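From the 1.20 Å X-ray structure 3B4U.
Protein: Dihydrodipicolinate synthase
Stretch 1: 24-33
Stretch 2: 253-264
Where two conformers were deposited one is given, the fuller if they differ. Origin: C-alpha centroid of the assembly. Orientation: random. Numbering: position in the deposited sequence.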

# COMPACT_ATOMS: atom_id res chain seq x y z
N ASP B 24 -4.52 26.58 0.30
CA ASP B 24 -3.82 27.85 0.18
C ASP B 24 -2.48 27.81 0.88
O ASP B 24 -1.50 28.32 0.33
CB ASP B 24 -4.67 29.02 0.74
CG ASP B 24 -5.92 29.31 -0.08
OD1 ASP B 24 -6.05 28.83 -1.22
OD2 ASP B 24 -6.77 30.06 0.45
N ALA B 25 -2.43 27.23 2.07
CA ALA B 25 -1.16 27.11 2.80
C ALA B 25 -0.18 26.23 2.04
O ALA B 25 1.03 26.51 2.01
CB ALA B 25 -1.39 26.53 4.19
N MET B 26 -0.71 25.19 1.37
CA MET B 26 0.15 24.27 0.64
C MET B 26 0.80 24.95 -0.55
O MET B 26 2.00 24.81 -0.79
CB MET B 26 -0.67 23.07 0.22
CG MET B 26 0.15 21.94 -0.33
SD MET B 26 -1.01 20.43 -0.71
CE MET B 26 0.30 19.24 -1.47
N ILE B 27 -0.01 25.72 -1.28
CA ILE B 27 0.49 26.44 -2.43
C ILE B 27 1.49 27.51 -2.00
O ILE B 27 2.51 27.70 -2.63
CB ILE B 27 -0.68 27.03 -3.25
CG1 ILE B 27 -1.42 25.88 -3.93
CG2 ILE B 27 -0.22 28.05 -4.24
CD1 ILE B 27 -2.78 26.22 -4.50
N ALA B 28 1.19 28.22 -0.93
CA ALA B 28 2.12 29.25 -0.42
C ALA B 28 3.47 28.64 0.01
O ALA B 28 4.53 29.21 -0.25
CB ALA B 28 1.46 30.04 0.73
N HIS B 29 3.40 27.47 0.61
CA HIS B 29 4.61 26.75 0.99
C HIS B 29 5.40 26.33 -0.24
O HIS B 29 6.61 26.50 -0.29
CB HIS B 29 4.25 25.58 1.91
CG HIS B 29 5.41 24.78 2.32
ND1 HIS B 29 6.47 25.31 3.02
CD2 HIS B 29 5.67 23.47 2.13
CE1 HIS B 29 7.34 24.33 3.24
NE2 HIS B 29 6.89 23.20 2.71
N ALA B 30 4.72 25.83 -1.26
CA ALA B 30 5.39 25.49 -2.51
C ALA B 30 6.08 26.72 -3.09
O ALA B 30 7.23 26.65 -3.52
CB ALA B 30 4.40 24.92 -3.50
N ARG B 31 5.39 27.86 -3.13
CA ARG B 31 5.98 29.07 -3.68
C ARG B 31 7.21 29.48 -2.89
O ARG B 31 8.20 29.93 -3.47
CB ARG B 31 4.98 30.21 -3.66
CG ARG B 31 3.87 30.06 -4.67
CD ARG B 31 4.32 30.36 -6.08
NE ARG B 31 3.19 30.47 -7.02
CZ ARG B 31 3.30 30.49 -8.35
NH1 ARG B 31 2.21 30.58 -9.07
NH2 ARG B 31 4.47 30.42 -8.97
N ARG B 32 7.16 29.35 -1.57
CA ARG B 32 8.31 29.67 -0.71
C ARG B 32 9.49 28.75 -1.05
O ARG B 32 10.62 29.21 -1.20
CB ARG B 32 7.90 29.56 0.75
CG ARG B 32 9.08 29.64 1.72
CD ARG B 32 8.64 29.80 3.18
NE ARG B 32 7.74 28.71 3.56
CZ ARG B 32 6.61 28.84 4.23
NH1 ARG B 32 6.24 30.02 4.69
NH2 ARG B 32 5.85 27.80 4.43
N CYS B 33 9.25 27.45 -1.15
CA CYS B 33 10.32 26.52 -1.46
C CYS B 33 10.93 26.77 -2.83
O CYS B 33 12.17 26.73 -2.99
CB CYS B 33 9.78 25.08 -1.37
SG CYS B 33 9.44 24.51 0.31
N LEU B 253 9.67 21.16 12.00
CA LEU B 253 10.68 22.13 11.61
C LEU B 253 10.20 23.11 10.54
O LEU B 253 10.64 24.25 10.52
CB LEU B 253 11.99 21.44 11.25
CG LEU B 253 12.67 20.84 12.50
CD1 LEU B 253 13.94 20.10 12.11
CD2 LEU B 253 13.03 21.92 13.54
N VAL B 254 9.24 22.72 9.70
CA VAL B 254 8.57 23.70 8.85
C VAL B 254 7.87 24.73 9.75
O VAL B 254 8.04 25.93 9.54
CB VAL B 254 7.57 23.07 7.86
CG1 VAL B 254 6.91 24.17 7.06
CG2 VAL B 254 8.32 22.10 6.95
N SER B 255 7.14 24.27 10.76
CA SER B 255 6.49 25.19 11.71
C SER B 255 7.52 26.08 12.40
O SER B 255 7.32 27.29 12.53
CB SER B 255 5.69 24.41 12.75
OG SER B 255 4.45 23.99 12.23
N HIS B 256 8.63 25.48 12.86
CA HIS B 256 9.62 26.23 13.62
C HIS B 256 10.27 27.31 12.80
O HIS B 256 10.48 28.43 13.28
CB HIS B 256 10.65 25.24 14.13
CG HIS B 256 11.70 25.83 15.02
ND1 HIS B 256 11.40 26.53 16.17
CD2 HIS B 256 13.04 25.73 14.96
CE1 HIS B 256 12.54 26.87 16.75
NE2 HIS B 256 13.55 26.40 16.04
N THR B 257 10.61 27.00 11.55
CA THR B 257 11.32 27.98 10.73
C THR B 257 10.42 29.06 10.13
O THR B 257 10.89 30.14 9.81
CB THR B 257 12.12 27.30 9.59
OG1 THR B 257 11.22 26.58 8.73
CG2 THR B 257 13.19 26.36 10.14
N THR B 258 9.13 28.78 9.97
CA THR B 258 8.20 29.71 9.32
C THR B 258 7.29 30.46 10.28
O THR B 258 6.68 31.44 9.88
CB THR B 258 7.29 28.98 8.31
OG1 THR B 258 6.45 28.07 9.01
CG2 THR B 258 8.12 28.25 7.26
N GLY B 259 7.12 29.93 11.49
CA GLY B 259 6.11 30.40 12.44
C GLY B 259 4.69 29.97 12.13
O GLY B 259 3.76 30.40 12.81
N GLU B 260 4.51 29.13 11.12
CA GLU B 260 3.18 28.65 10.72
C GLU B 260 2.80 27.45 11.56
O GLU B 260 3.43 26.39 11.48
CB GLU B 260 3.16 28.33 9.22
CG GLU B 260 3.36 29.57 8.35
CD GLU B 260 3.64 29.30 6.91
OE1 GLU B 260 3.63 28.13 6.49
OE2 GLU B 260 3.84 30.29 6.19
N THR B 261 1.76 27.59 12.37
CA THR B 261 1.33 26.53 13.26
C THR B 261 0.65 25.36 12.54
O THR B 261 0.58 24.27 13.11
CB THR B 261 0.36 27.07 14.34
OG1 THR B 261 -0.75 27.65 13.68
CG2 THR B 261 1.04 28.11 15.21
N ILE B 262 0.15 25.59 11.33
CA ILE B 262 -0.62 24.57 10.61
C ILE B 262 0.13 23.24 10.47
O ILE B 262 -0.47 22.17 10.50
CB ILE B 262 -1.09 25.11 9.24
CG1 ILE B 262 -2.21 24.25 8.61
CG2 ILE B 262 0.06 25.26 8.27
CD1 ILE B 262 -3.56 24.67 9.06
N TRP B 263 1.46 23.28 10.37
CA TRP B 263 2.22 22.10 9.97
C TRP B 263 2.27 21.04 11.02
O TRP B 263 2.57 19.92 10.67
CB TRP B 263 3.63 22.51 9.55
CG TRP B 263 3.58 23.47 8.45
CD1 TRP B 263 3.71 24.82 8.55
CD2 TRP B 263 3.28 23.19 7.07
NE1 TRP B 263 3.52 25.40 7.33
CE2 TRP B 263 3.25 24.41 6.40
CE3 TRP B 263 3.07 22.00 6.34
CZ2 TRP B 263 2.98 24.50 5.04
CZ3 TRP B 263 2.80 22.09 4.99
CH2 TRP B 263 2.78 23.32 4.34
N SER B 264 1.89 21.39 12.26
CA SER B 264 1.88 20.46 13.39
C SER B 264 1.17 19.18 13.00
O SER B 264 1.78 18.07 13.04
CB SER B 264 1.33 21.12 14.68
OG SER B 264 0.13 21.81 14.44
O HOH W 1 2.06 28.24 3.93

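How does the helix meet the other stretch at Ala25? Ala25 points its CB toward it, with Ala25 CB 4.5 Å from Ile262 CG2, but the approach to the indole of Trp263 is made by the backbone: Trp263 CZ2 lies 4.1 Å from Ala25 O. That carbonyl oxygen already accepts the helical bond from His29 N, at 2.9 Å, yet it also receives a hydrogen bond from water 1, 2.8 Å away. The same water donates to Glu260 OE1 at 3.0 Å, so a single molecule links the helix backbone to the carboxylate. One turn further on, the next contact residue is His29, because the intervening side chains of Met26, Ile27 and Ala28 do not reach across.

What holds the His29 ring in place? Its CA-to-CB bond points toward stretch 2, and the side chain, with chi1 in t, packs against two residues there. His29 CE1 lies 3.8 Å from Val254 CG1, while His29 CB comes within 3.5 Å of Trp263 CZ2. The two aromatic systems form an edge-to-face pair, the edge of Trp263 directed toward the face of His29, with the imidazole and six-membered ring centroids 4.6 Å apart and the planes at 53°. Both ring nitrogens are engaged: ND1 accepts a hydrogen bond from Arg32 NH2 at 2.9 Å, which means that ND1 carries no proton, and NE2 is bonded elsewhere in the structure.

How does Arg32 reach the acidic group of stretch 2? The chain extends through two t angles and then turns at chi3, near 56°, bringing the guanidinium alongside the carboxylate of Glu260. Two hydrogen bonds form within this salt bridge: Arg32 NH1 to Glu260 OE2 at 2.8 Å, almost perfectly straight at 178°, and Arg32 NH2 to Glu260 OE1 at 3.0 Å and 162°. Paired donors thus meet paired acceptors, and charge attraction adds to both bonds. The methyl of Thr258 covers one face of the guanidinium, with Thr258 CG2 3.4 Å from Arg32 CZ.

Why is Glu260 well placed to receive Arg32? Gly259, with its positive phi, ends the helical run just before it, and Glu260 N donates to Thr258 OG1 at 3.1 Å. Farther out on the side chain, Glu260 OE1 accepts from Trp263 NE1 at 2.9 Å as well as from Arg32 NH2 and water 1. The carboxylate is therefore fixed from several directions, and its bond to the indole connects the salt bridge with the aromatic packing around His29.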